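Local structure of fucolectin-related protein (Streptococcus pneumoniae, 2WMF) at residues A[131-136]-A[167-172]; A[186-191]-A[223-228]; A[194-199]-A[205-210]; A[232-237]-A[379-384]. The protein probably hydrolyses host blood-group carbohydrate antigens, being the catalytic module of a family 98 glycoside hydrolase. All coordinates share one frame; numbering follows the deposited sequence.

In the fold
The four contacts sample the shell of a closed eight-stranded parallel barrel, a (beta/alpha)8 fold, and its join to the C-terminal part of the chain. Contact 1 pairs two outer helices; contact 3 lies about 15 Å from it, centre to centre, and the two touch where Leu167 packs on Ala199. Contacts 2 and 3 meet at strand 207-212: contact 3 sets a helix on it, while contact 2 pairs helices 184-192 and 219-231, which both touch it, and Val226 CG1 comes within 3.4 Å of Leu209 O. Contact 4 has its centre about 10 Å from that of contact 2 and about 11 Å from that of contact 3, with Leu234 touching Met191 with its side chain and Leu207 with its carbonyl oxygen.

Contact 1: A[131-136]-A[167-172]; sequences EWLDEQ and LEVCAK
Val169 and Asp134 meet where two helices run side by side, their CA atoms 6.2 Å apart, and they bury more surface here than any other residues of the pair of segments. Val169 does its touching through a single branch: CG1, placed opposite the backbone N by a chi1 of -180°, rests against the backbone of Asp134, 3.8 Å from its CA, and lies 4.0 Å from its CB. Val169 CG1 also reaches Leu133, more loosely, at 4.3 Å from its CD2. One valine branch thus sits over a turn of the opposite helix, and Pro130 and Phe137 of that helix also pack on Val169.

The helices involved, 130-139 and 159-172, stand on the outside of the barrel and flank strand 143-149 in sequence; Leu133 and Cys170 both lean on Val146 of that strand. Their segments are nearly parallel, crossing at -21° with the axes 9.8 Å apart, as neighbouring helices of a (beta/alpha)8 barrel commonly are.

Beside this apolar seam runs a salt bridge. Lys172 stretches out its whole chain and crosses the Asp134 side chain at about a right angle, bringing Lys172 NZ to 2.7 Å from Asp134 OD2, which accepts through its syn lone pair, on the side of the other oxygen. That other oxygen, OD1, is engaged by Tyr173 OH and Gln138 NE2. The carboxylate is therefore gripped through both oxygens, which should restrict its rotation, and the nearby ammonium group probably stabilises its negative charge.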
loop_
_atom_site.group_PDB
_atom_site.type_symbol
_atom_site.label_atom_id
_atom_site.label_comp_id
_atom_site.label_asym_id
_atom_site.label_seq_id
_atom_site.Cartn_x
_atom_site.Cartn_y
_atom_site.Cartn_z
ATOM N N GLU A 131 -28.738 8.740 8.887
ATOM C CA GLU A 131 -29.709 9.577 8.174
ATOM C C GLU A 131 -29.064 10.848 7.544
ATOM O O GLU A 131 -29.418 11.251 6.413
ATOM C CB GLU A 131 -30.809 9.942 9.164
ATOM C CG GLU A 131 -31.620 8.738 9.726
ATOM C CD GLU A 131 -30.934 7.857 10.819
ATOM O OE1 GLU A 131 -29.886 8.230 11.422
ATOM O OE2 GLU A 131 -31.489 6.739 11.070
ATOM N N TRP A 132 -28.128 11.480 8.263
ATOM C CA TRP A 132 -27.394 12.631 7.750
ATOM C C TRP A 132 -26.527 12.252 6.555
ATOM O O TRP A 132 -26.483 12.952 5.545
ATOM C CB TRP A 132 -26.540 13.291 8.844
ATOM C CG TRP A 132 -25.704 14.456 8.388
ATOM C CD1 TRP A 132 -26.046 15.779 8.401
ATOM C CD2 TRP A 132 -24.375 14.398 7.834
ATOM N NE1 TRP A 132 -25.016 16.539 7.916
ATOM C CE2 TRP A 132 -23.984 15.726 7.540
ATOM C CE3 TRP A 132 -23.477 13.351 7.564
ATOM C CZ2 TRP A 132 -22.751 16.035 6.971
ATOM C CZ3 TRP A 132 -22.274 13.657 7.001
ATOM C CH2 TRP A 132 -21.899 14.980 6.729
ATOM N N LEU A 133 -25.841 11.131 6.648
ATOM C CA LEU A 133 -25.031 10.673 5.520
ATOM C C LEU A 133 -25.906 10.380 4.277
ATOM O O LEU A 133 -25.542 10.734 3.140
ATOM C CB LEU A 133 -24.250 9.420 5.905
ATOM C CG LEU A 133 -23.359 8.808 4.832
ATOM C CD1 LEU A 133 -22.303 9.806 4.390
ATOM C CD2 LEU A 133 -22.735 7.466 5.310
ATOM N N ASP A 134 -27.041 9.710 4.517
ATOM C CA ASP A 134 -28.033 9.391 3.466
ATOM C C ASP A 134 -28.407 10.693 2.700
ATOM O O ASP A 134 -28.358 10.741 1.468
ATOM C CB ASP A 134 -29.242 8.713 4.116
ATOM C CG ASP A 134 -30.288 8.228 3.114
ATOM O OD1 ASP A 134 -30.770 9.053 2.316
ATOM O OD2 ASP A 134 -30.566 7.017 3.122
ATOM N N GLU A 135 -28.688 11.759 3.454
ATOM C CA GLU A 135 -29.003 13.086 2.896
ATOM C C GLU A 135 -27.866 13.621 2.052
ATOM O O GLU A 135 -28.089 14.183 0.990
ATOM C CB GLU A 135 -29.332 14.080 4.025
ATOM C CG GLU A 135 -30.654 13.775 4.686
ATOM C CD GLU A 135 -30.885 14.584 5.976
ATOM O OE1 GLU A 135 -29.966 15.316 6.441
ATOM O OE2 GLU A 135 -32.009 14.462 6.543
ATOM N N GLN A 136 -26.632 13.444 2.518
ATOM C CA GLN A 136 -25.505 13.927 1.762
ATOM C C GLN A 136 -25.328 13.164 0.437
ATOM O O GLN A 136 -25.035 13.791 -0.577
ATOM C CB GLN A 136 -24.203 13.954 2.587
ATOM C CG GLN A 136 -24.283 14.626 3.959
ATOM C CD GLN A 136 -25.176 15.879 3.976
ATOM O OE1 GLN A 136 -24.982 16.814 3.169
ATOM N NE2 GLN A 136 -26.173 15.887 4.862
ATOM N N LEU A 167 -22.292 1.104 6.068
ATOM C CA LEU A 167 -22.137 0.280 4.861
ATOM C C LEU A 167 -23.509 0.114 4.142
ATOM O O LEU A 167 -23.586 0.172 2.917
ATOM C CB LEU A 167 -21.505 -1.063 5.243
ATOM C CG LEU A 167 -21.404 -2.146 4.149
ATOM C CD1 LEU A 167 -20.616 -1.661 2.912
ATOM C CD2 LEU A 167 -20.794 -3.438 4.782
ATOM N N GLU A 168 -24.565 -0.154 4.910
ATOM C CA GLU A 168 -25.927 -0.267 4.349
ATOM C C GLU A 168 -26.341 1.013 3.618
ATOM O O GLU A 168 -26.839 0.963 2.495
ATOM C CB GLU A 168 -26.897 -0.595 5.481
ATOM C CG GLU A 168 -28.311 -0.687 5.044
ATOM C CD GLU A 168 -29.238 -1.157 6.170
ATOM O OE1 GLU A 168 -28.839 -1.193 7.354
ATOM O OE2 GLU A 168 -30.386 -1.508 5.849
ATOM N N VAL A 169 -26.070 2.163 4.220
ATOM C CA VAL A 169 -26.356 3.449 3.567
ATOM C C VAL A 169 -25.538 3.569 2.265
ATOM O O VAL A 169 -26.043 3.999 1.229
ATOM C CB VAL A 169 -26.067 4.677 4.452
ATOM C CG1 VAL A 169 -26.392 6.003 3.699
ATOM C CG2 VAL A 169 -26.878 4.666 5.761
ATOM N N CYS A 170 -24.256 3.210 2.323
ATOM C CA CYS A 170 -23.435 3.212 1.136
ATOM C C CYS A 170 -24.050 2.365 0.033
ATOM O O CYS A 170 -24.083 2.775 -1.114
ATOM C CB CYS A 170 -22.014 2.731 1.470
ATOM S SG CYS A 170 -21.046 3.978 2.405
ATOM N N ALA A 171 -24.524 1.173 0.388
ATOM C CA ALA A 171 -25.077 0.234 -0.610
ATOM C C ALA A 171 -26.317 0.832 -1.284
ATOM O O ALA A 171 -26.576 0.574 -2.472
ATOM C CB ALA A 171 -25.401 -1.135 0.048
ATOM N N LYS A 172 -27.070 1.617 -0.532
ATOM C CA LYS A 172 -28.282 2.259 -1.062
ATOM C C LYS A 172 -27.955 3.204 -2.229
ATOM O O LYS A 172 -28.765 3.392 -3.175
ATOM C CB LYS A 172 -28.996 2.959 0.085
ATOM C CG LYS A 172 -30.238 3.717 -0.292
ATOM C CD LYS A 172 -30.992 4.252 0.953
ATOM C CE LYS A 172 -32.075 5.264 0.573
ATOM N NZ LYS A 172 -32.650 5.945 1.742
#

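Contact 2: A[186-191]-A[223-228]; sequences FWETIM and DSIVSG
Trp187, with Ile225 and Val226 against it, carries the contact between helices 184-192 and 219-231, two members of the helical layer round the (beta/alpha)8 barrel, with helix 194-203 and strand 207-212 between them in the chain. Their segments run at 26° to one another, with axes 10.5 Å apart, and all four touching residues are buried.

The CH-pi interaction comes first. Val226 CG2 sits over one face of the Trp187 indole, 3.6 Å from the centroid of the five-membered ring and only 18° off the ring normal, so the methyl lies almost squarely over the pyrrole part. A chi1 of 171° turns CG1 away from the backbone N and leaves CG2, beside that N, to meet the ring. Strand 207-212 also packs against the indole, through Leu209, and the ring of Trp179 meets it with the planes at about 60°.

Plain apolar packing follows. Ile225 CG2 lies 3.8 Å from Trp187 CB, at the root of the indole, while the far end of Ile225 goes another way: its CD1 reaches the carboxylate of Glu188, crossing that side chain at about a right angle.

Polar bonds run outside the pair or within one helix. Glu188 pairs OE1 with Ser347 OG and OE2 with Asn341 ND2, so this buried carboxylate has partners on both oxygens. Within helix 219-231, Ser227 N and Ser227 OG reach Asp223 O from opposite faces of its carbonyl plane, the hydroxyl at 2.9 Å.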
loop_
_atom_site.group_PDB
_atom_site.type_symbol
_atom_site.label_atom_id
_atom_site.label_comp_id
_atom_site.label_asym_id
_atom_site.label_seq_id
_atom_site.Cartn_x
_atom_site.Cartn_y
_atom_site.Cartn_z
ATOM N N PHE A 186 -7.436 -7.844 16.036
ATOM C CA PHE A 186 -8.383 -6.782 15.762
ATOM C C PHE A 186 -9.322 -7.214 14.623
ATOM O O PHE A 186 -10.545 -7.186 14.735
ATOM C CB PHE A 186 -7.666 -5.453 15.427
ATOM C CG PHE A 186 -8.626 -4.341 15.144
ATOM C CD1 PHE A 186 -9.107 -3.543 16.160
ATOM C CD2 PHE A 186 -9.121 -4.157 13.860
ATOM C CE1 PHE A 186 -10.054 -2.559 15.943
ATOM C CE2 PHE A 186 -10.093 -3.153 13.608
ATOM C CZ PHE A 186 -10.577 -2.368 14.672
ATOM N N TRP A 187 -8.736 -7.581 13.495
ATOM C CA TRP A 187 -9.548 -7.997 12.365
ATOM C C TRP A 187 -10.327 -9.279 12.681
ATOM O O TRP A 187 -11.479 -9.459 12.187
ATOM C CB TRP A 187 -8.698 -8.133 11.081
ATOM C CG TRP A 187 -8.398 -6.830 10.443
ATOM C CD1 TRP A 187 -7.173 -6.290 10.221
ATOM C CD2 TRP A 187 -9.341 -5.902 9.871
ATOM N NE1 TRP A 187 -7.285 -5.078 9.586
ATOM C CE2 TRP A 187 -8.608 -4.807 9.375
ATOM C CE3 TRP A 187 -10.736 -5.878 9.760
ATOM C CZ2 TRP A 187 -9.218 -3.702 8.741
ATOM C CZ3 TRP A 187 -11.347 -4.765 9.185
ATOM C CH2 TRP A 187 -10.590 -3.700 8.663
ATOM N N GLU A 188 -9.743 -10.177 13.461
ATOM C CA GLU A 188 -10.483 -11.372 13.899
ATOM C C GLU A 188 -11.756 -10.931 14.660
ATOM O O GLU A 188 -12.869 -11.461 14.475
ATOM C CB GLU A 188 -9.595 -12.270 14.767
ATOM C CG GLU A 188 -8.576 -13.038 14.015
ATOM C CD GLU A 188 -7.493 -13.680 14.868
ATOM O OE1 GLU A 188 -7.578 -13.639 16.144
ATOM O OE2 GLU A 188 -6.580 -14.278 14.249
ATOM N N THR A 189 -11.599 -9.912 15.486
ATOM C CA THR A 189 -12.680 -9.446 16.340
ATOM C C THR A 189 -13.770 -8.766 15.532
ATOM O O THR A 189 -14.980 -9.019 15.739
ATOM C CB THR A 189 -12.109 -8.517 17.469
ATOM O OG1 THR A 189 -11.221 -9.284 18.285
ATOM C CG2 THR A 189 -13.208 -8.007 18.355
ATOM N N ILE A 190 -13.360 -7.961 14.562
ATOM C CA ILE A 190 -14.357 -7.257 13.719
ATOM C C ILE A 190 -15.278 -8.242 13.005
ATOM O O ILE A 190 -16.492 -8.062 13.025
ATOM C CB ILE A 190 -13.676 -6.296 12.682
ATOM C CG1 ILE A 190 -12.896 -5.215 13.449
ATOM C CG2 ILE A 190 -14.660 -5.741 11.650
ATOM C CD1 ILE A 190 -13.615 -4.529 14.509
ATOM N N MET A 191 -14.713 -9.248 12.357
ATOM C CA MET A 191 -15.519 -10.173 11.551
ATOM C C MET A 191 -16.238 -11.251 12.384
ATOM O O MET A 191 -17.132 -11.935 11.890
ATOM C CB MET A 191 -14.721 -10.728 10.359
ATOM C CG MET A 191 -15.547 -11.226 9.171
ATOM S SD MET A 191 -16.587 -9.950 8.428
ATOM C CE MET A 191 -15.395 -9.017 7.414
ATOM N N ASP A 223 -1.964 -8.620 6.314
ATOM C CA ASP A 223 -2.095 -8.857 4.869
ATOM C C ASP A 223 -2.846 -10.164 4.597
ATOM O O ASP A 223 -3.674 -10.233 3.664
ATOM C CB ASP A 223 -0.758 -8.897 4.186
ATOM C CG ASP A 223 -0.155 -7.511 3.908
ATOM O OD1 ASP A 223 -0.833 -6.499 4.081
ATOM O OD2 ASP A 223 1.021 -7.463 3.444
ATOM N N SER A 224 -2.528 -11.215 5.343
ATOM C CA SER A 224 -3.130 -12.544 5.130
ATOM C C SER A 224 -4.633 -12.517 5.425
ATOM O O SER A 224 -5.470 -13.117 4.693
ATOM C CB SER A 224 -2.447 -13.619 5.983
ATOM O OG SER A 224 -1.142 -13.897 5.502
ATOM N N ILE A 225 -5.003 -11.899 6.537
ATOM C CA ILE A 225 -6.394 -11.874 6.987
ATOM C C ILE A 225 -7.234 -10.951 6.107
ATOM O O ILE A 225 -8.357 -11.285 5.718
ATOM C CB ILE A 225 -6.482 -11.403 8.478
ATOM C CG1 ILE A 225 -5.907 -12.454 9.399
ATOM C CG2 ILE A 225 -7.921 -11.091 8.886
ATOM C CD1 ILE A 225 -5.756 -11.947 10.869
ATOM N N VAL A 226 -6.710 -9.766 5.829
ATOM C CA VAL A 226 -7.475 -8.779 5.050
ATOM C C VAL A 226 -7.664 -9.287 3.608
ATOM O O VAL A 226 -8.791 -9.247 3.070
ATOM C CB VAL A 226 -6.909 -7.364 5.159
ATOM C CG1 VAL A 226 -7.595 -6.383 4.158
ATOM C CG2 VAL A 226 -6.985 -6.849 6.657
ATOM N N SER A 227 -6.594 -9.746 2.973
ATOM C CA SER A 227 -6.752 -10.313 1.637
ATOM C C SER A 227 -7.619 -11.601 1.728
ATOM O O SER A 227 -8.432 -11.905 0.824
ATOM C CB SER A 227 -5.406 -10.543 0.948
ATOM O OG SER A 227 -4.707 -11.660 1.421
ATOM N N GLY A 228 -7.545 -12.320 2.830
ATOM C CA GLY A 228 -8.396 -13.501 3.060
ATOM C C GLY A 228 -9.890 -13.147 3.076
ATOM O O GLY A 228 -10.722 -13.910 2.556
#

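Contact 3: A[194-199]-A[205-210]; sequences PTFFEA and KNLVLA
A chi1 of -163° swings the Phe196 ring out from its helix toward Leu207, whose own chi1 of -176° and chi2 of 55° spread its two methyls about the far corner of the ring. The side chains arrive from opposite directions. What meets is that corner of the phenyl group: Phe196 CZ lies 3.9 Å from Leu207 CD2 and 4.0 Å from Leu207 CD1, so the ring atom lies almost equally close to both methyls of the fork. CD2 approaches at a slant, neither over the face nor at the rim. Leu209 supplies the second partner, two residues along the strand and thus on the same side of it; Leu209 CD2 comes to the ring edge, near the plane, at 4.3 Å from Phe196 CZ.

Helix 194-203 precedes strand 207-212 and packs on the outside of the barrel wall, within the beta-alpha-beta crossover from the adjacent parallel strand 176-180. Backbone bonds from Val208 to Phe177 and Trp179 and from Leu209 to Gly239 tie the strand into the barrel sheet. Trp179 meets Phe196 edge-to-face, while Ser163 of helix 159-172 and Ile190 and Met191 of helix 184-192 also pack on the phenyl group.

No hydrogen bond passes between the segments. The fit therefore depends on shape and on nondirectional dispersion forces among buried hydrocarbon groups.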
loop_
_atom_site.group_PDB
_atom_site.type_symbol
_atom_site.label_atom_id
_atom_site.label_comp_id
_atom_site.label_asym_id
_atom_site.label_seq_id
_atom_site.Cartn_x
_atom_site.Cartn_y
_atom_site.Cartn_z
ATOM N N PRO A 194 -21.537 -10.277 14.837
ATOM C CA PRO A 194 -22.572 -10.798 13.960
ATOM C C PRO A 194 -23.187 -9.758 13.037
ATOM O O PRO A 194 -23.510 -10.080 11.906
ATOM C CB PRO A 194 -23.627 -11.326 14.925
ATOM C CG PRO A 194 -23.321 -10.799 16.199
ATOM C CD PRO A 194 -21.868 -10.454 16.240
ATOM N N THR A 195 -23.280 -8.522 13.498
ATOM C CA THR A 195 -23.854 -7.442 12.686
ATOM C C THR A 195 -22.977 -7.145 11.468
ATOM O O THR A 195 -23.453 -7.032 10.342
ATOM C CB THR A 195 -24.121 -6.178 13.522
ATOM O OG1 THR A 195 -24.873 -6.521 14.710
ATOM C CG2 THR A 195 -24.918 -5.067 12.705
ATOM N N PHE A 196 -21.680 -6.994 11.697
ATOM C CA PHE A 196 -20.759 -6.680 10.616
ATOM C C PHE A 196 -20.553 -7.860 9.663
ATOM O O PHE A 196 -20.452 -7.664 8.443
ATOM C CB PHE A 196 -19.424 -6.119 11.121
ATOM C CG PHE A 196 -18.665 -5.443 10.036
ATOM C CD1 PHE A 196 -19.082 -4.202 9.569
ATOM C CD2 PHE A 196 -17.581 -6.049 9.404
ATOM C CE1 PHE A 196 -18.442 -3.575 8.528
ATOM C CE2 PHE A 196 -16.952 -5.426 8.338
ATOM C CZ PHE A 196 -17.353 -4.184 7.921
ATOM N N PHE A 197 -20.485 -9.080 10.198
ATOM C CA PHE A 197 -20.379 -10.278 9.354
ATOM C C PHE A 197 -21.582 -10.395 8.400
ATOM O O PHE A 197 -21.416 -10.609 7.174
ATOM C CB PHE A 197 -20.163 -11.519 10.207
ATOM C CG PHE A 197 -20.047 -12.797 9.426
ATOM C CD1 PHE A 197 -19.003 -13.000 8.526
ATOM C CD2 PHE A 197 -20.942 -13.842 9.632
ATOM C CE1 PHE A 197 -18.893 -14.183 7.830
ATOM C CE2 PHE A 197 -20.819 -15.032 8.945
ATOM C CZ PHE A 197 -19.793 -15.207 8.053
ATOM N N GLU A 198 -22.787 -10.222 8.940
ATOM C CA GLU A 198 -24.001 -10.224 8.135
ATOM C C GLU A 198 -23.975 -9.101 7.078
ATOM O O GLU A 198 -24.305 -9.327 5.888
ATOM C CB GLU A 198 -25.245 -10.110 9.015
ATOM C CG GLU A 198 -26.513 -9.795 8.279
ATOM C CD GLU A 198 -27.107 -10.960 7.535
ATOM O OE1 GLU A 198 -28.122 -10.729 6.816
ATOM O OE2 GLU A 198 -26.623 -12.102 7.675
ATOM N N ALA A 199 -23.634 -7.883 7.498
ATOM C CA ALA A 199 -23.548 -6.752 6.532
ATOM C C ALA A 199 -22.520 -6.999 5.428
ATOM O O ALA A 199 -22.723 -6.599 4.274
ATOM C CB ALA A 199 -23.283 -5.429 7.253
ATOM N N LYS A 205 -20.102 -5.885 -2.219
ATOM C CA LYS A 205 -19.813 -4.991 -3.362
ATOM C C LYS A 205 -19.338 -3.593 -2.933
ATOM O O LYS A 205 -18.482 -2.983 -3.600
ATOM C CB LYS A 205 -21.038 -4.857 -4.293
ATOM C CG LYS A 205 -20.672 -4.251 -5.599
ATOM C CD LYS A 205 -21.711 -4.266 -6.695
ATOM C CE LYS A 205 -20.971 -3.744 -8.021
ATOM N NZ LYS A 205 -19.844 -4.552 -8.762
ATOM N N ASN A 206 -19.898 -3.088 -1.840
ATOM C CA ASN A 206 -19.689 -1.695 -1.404
ATOM C C ASN A 206 -18.637 -1.560 -0.318
ATOM O O ASN A 206 -18.399 -0.458 0.155
ATOM C CB ASN A 206 -21.002 -1.123 -0.877
ATOM C CG ASN A 206 -22.125 -1.216 -1.903
ATOM O OD1 ASN A 206 -22.345 -0.295 -2.716
ATOM N ND2 ASN A 206 -22.849 -2.303 -1.849
ATOM N N LEU A 207 -17.986 -2.674 0.031
ATOM C CA LEU A 207 -17.055 -2.688 1.168
ATOM C C LEU A 207 -15.610 -2.846 0.674
ATOM O O LEU A 207 -15.333 -3.701 -0.143
ATOM C CB LEU A 207 -17.363 -3.846 2.111
ATOM C CG LEU A 207 -16.559 -4.000 3.413
ATOM C CD1 LEU A 207 -16.615 -2.684 4.265
ATOM C CD2 LEU A 207 -17.001 -5.242 4.207
ATOM N N VAL A 208 -14.717 -2.040 1.225
ATOM C CA VAL A 208 -13.273 -2.205 1.057
ATOM C C VAL A 208 -12.661 -2.347 2.452
ATOM O O VAL A 208 -12.862 -1.454 3.297
ATOM C CB VAL A 208 -12.622 -0.992 0.392
ATOM C CG1 VAL A 208 -11.123 -1.257 0.212
ATOM C CG2 VAL A 208 -13.356 -0.648 -0.949
ATOM N N LEU A 209 -11.966 -3.462 2.705
ATOM C CA LEU A 209 -11.250 -3.664 3.969
ATOM C C LEU A 209 -9.756 -3.457 3.642
ATOM O O LEU A 209 -9.258 -3.893 2.594
ATOM C CB LEU A 209 -11.556 -5.038 4.564
ATOM C CG LEU A 209 -13.035 -5.255 4.971
ATOM C CD1 LEU A 209 -13.312 -6.699 5.494
ATOM C CD2 LEU A 209 -13.494 -4.122 5.915
ATOM N N ALA A 210 -9.050 -2.763 4.516
ATOM C CA ALA A 210 -7.687 -2.323 4.203
ATOM C C ALA A 210 -6.786 -2.246 5.418
ATOM O O ALA A 210 -7.226 -1.990 6.528
ATOM C CB ALA A 210 -7.724 -0.948 3.442
#

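Contact 4: A[232-237]-A[379-384]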
loop_
_atom_site.group_PDB
_atom_site.type_symbol
_atom_site.label_atom_id
_atom_site.label_comp_id
_atom_site.label_asym_id
_atom_site.label_seq_id
_atom_site.Cartn_x
_atom_site.Cartn_y
_atom_site.Cartn_z
ATOM N N SER A 232 -12.625 -14.630 0.538
ATOM C CA SER A 232 -13.795 -15.272 1.137
ATOM C C SER A 232 -15.143 -14.664 0.723
ATOM O O SER A 232 -16.193 -15.130 1.179
ATOM C CB SER A 232 -13.677 -15.222 2.670
ATOM O OG SER A 232 -12.524 -15.906 3.169
ATOM N N GLY A 233 -15.090 -13.607 -0.086
ATOM C CA GLY A 233 -16.297 -12.944 -0.584
ATOM C C GLY A 233 -16.929 -11.956 0.361
ATOM O O GLY A 233 -18.087 -11.552 0.160
ATOM N N LEU A 234 -16.221 -11.549 1.404
ATOM C CA LEU A 234 -16.755 -10.596 2.385
ATOM C C LEU A 234 -16.567 -9.115 2.009
ATOM O O LEU A 234 -17.216 -8.261 2.576
ATOM C CB LEU A 234 -16.142 -10.893 3.756
ATOM C CG LEU A 234 -16.475 -12.273 4.342
ATOM C CD1 LEU A 234 -15.681 -12.562 5.628
ATOM C CD2 LEU A 234 -17.992 -12.440 4.587
ATOM N N CYS A 235 -15.671 -8.820 1.058
ATOM C CA CYS A 235 -15.504 -7.466 0.526
ATOM C C CYS A 235 -15.009 -7.628 -0.926
ATOM O O CYS A 235 -14.256 -8.554 -1.252
ATOM C CB CYS A 235 -14.527 -6.648 1.382
ATOM S SG CYS A 235 -12.844 -7.360 1.579
ATOM N N ASP A 236 -15.450 -6.757 -1.820
ATOM C CA ASP A 236 -15.082 -6.970 -3.241
ATOM C C ASP A 236 -13.693 -6.442 -3.606
ATOM O O ASP A 236 -13.180 -6.699 -4.708
ATOM C CB ASP A 236 -16.144 -6.379 -4.169
ATOM C CG ASP A 236 -17.337 -7.302 -4.384
ATOM O OD1 ASP A 236 -17.529 -8.213 -3.561
ATOM O OD2 ASP A 236 -18.078 -7.076 -5.388
ATOM N N ASN A 237 -13.137 -5.643 -2.705
ATOM C CA ASN A 237 -11.813 -5.054 -2.882
ATOM C C ASN A 237 -11.143 -4.978 -1.529
ATOM O O ASN A 237 -11.813 -4.825 -0.492
ATOM C CB ASN A 237 -11.927 -3.634 -3.475
ATOM C CG ASN A 237 -12.446 -3.656 -4.893
ATOM O OD1 ASN A 237 -11.690 -3.941 -5.830
ATOM N ND2 ASN A 237 -13.771 -3.380 -5.075
ATOM N N GLU A 379 -12.574 -17.624 11.083
ATOM C CA GLU A 379 -13.333 -18.714 11.680
ATOM C C GLU A 379 -14.813 -18.773 11.297
ATOM O O GLU A 379 -15.415 -19.846 11.386
ATOM C CB GLU A 379 -13.226 -18.637 13.216
ATOM C CG GLU A 379 -13.910 -17.456 13.835
ATOM C CD GLU A 379 -13.345 -17.105 15.199
ATOM O OE1 GLU A 379 -13.972 -17.562 16.191
ATOM O OE2 GLU A 379 -12.325 -16.394 15.271
ATOM N N LYS A 380 -15.379 -17.635 10.904
ATOM C CA LYS A 380 -16.805 -17.550 10.567
ATOM C C LYS A 380 -17.124 -18.154 9.189
ATOM O O LYS A 380 -18.307 -18.397 8.852
ATOM C CB LYS A 380 -17.280 -16.105 10.668
ATOM C CG LYS A 380 -17.427 -15.617 12.091
ATOM C CD LYS A 380 -18.665 -16.253 12.798
ATOM C CE LYS A 380 -18.849 -15.832 14.248
ATOM N NZ LYS A 380 -17.715 -16.288 15.115
ATOM N N ILE A 381 -16.083 -18.405 8.392
ATOM C CA ILE A 381 -16.192 -19.161 7.135
ATOM C C ILE A 381 -16.096 -20.664 7.454
ATOM O O ILE A 381 -15.100 -21.135 8.003
ATOM C CB ILE A 381 -15.079 -18.764 6.119
ATOM C CG1 ILE A 381 -15.064 -17.242 5.865
ATOM C CG2 ILE A 381 -15.263 -19.547 4.798
ATOM C CD1 ILE A 381 -16.376 -16.641 5.290
ATOM N N ASP A 382 -17.122 -21.435 7.116
ATOM C CA ASP A 382 -17.071 -22.889 7.317
ATOM C C ASP A 382 -16.032 -23.601 6.468
ATOM O O ASP A 382 -15.693 -23.172 5.365
ATOM C CB ASP A 382 -18.438 -23.539 7.027
ATOM C CG ASP A 382 -19.551 -23.031 7.911
ATOM O OD1 ASP A 382 -19.310 -22.273 8.897
ATOM O OD2 ASP A 382 -20.709 -23.370 7.576
ATOM N N LYS A 383 -15.537 -24.729 6.965
ATOM C CA LYS A 383 -14.534 -25.475 6.233
ATOM C C LYS A 383 -15.052 -25.926 4.867
ATOM O O LYS A 383 -14.316 -25.893 3.882
ATOM C CB LYS A 383 -14.031 -26.659 7.044
ATOM C CG LYS A 383 -12.597 -27.104 6.654
ATOM C CD LYS A 383 -12.038 -28.138 7.640
ATOM C CE LYS A 383 -10.607 -28.602 7.291
ATOM N NZ LYS A 383 -9.981 -29.360 8.473
ATOM N N GLU A 384 -16.329 -26.311 4.806
ATOM C CA GLU A 384 -16.954 -26.712 3.543
ATOM C C GLU A 384 -16.893 -25.592 2.516
ATOM O O GLU A 384 -16.672 -25.832 1.314
ATOM C CB GLU A 384 -18.424 -27.084 3.756
ATOM C CG GLU A 384 -18.720 -28.554 3.658
ATOM C CD GLU A 384 -18.412 -29.390 4.916
ATOM O OE1 GLU A 384 -18.262 -30.640 4.750
ATOM O OE2 GLU A 384 -18.356 -28.850 6.057
#
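Ser232 and Ile381 face each other across two irregular stretches of backbone, their CA atoms 7.5 Å apart, where the chain leaves helix 219-231 through Gly233, whose positive phi of 82° belongs to a Schellman motif. Ile381 is the centre of the contact. With chi1 at -54° and chi2 at -60°, its longer branch folds toward the other loop and touches two residues there. Ile381 CG1 lies 3.9 Å from Ser232 OG and Ile381 CD1 lies 4.0 Å from Ser232 CB, so the isoleucine presses along the side of the serine. Ile381 CD1 also meets Leu234 CD1, tip to tip, at 4.2 Å.

The serine hydroxyl is not left facing hydrocarbon alone: OG hydrogen-bonds to Gly228 O, in the last turn of the helix it has just left. Leu234 is packed in its turn by Phe197, Met191 and Phe229, which place it among three barrel helices.

Through this small apolar contact Ile381, in the loop leading into helix 383-389 and in the range assigned to the family 98 C-terminal region, is laid against the connection from helix 219-231 to strand 237-243, an alpha-to-beta loop of the (beta/alpha)8 barrel that starts from a Schellman motif.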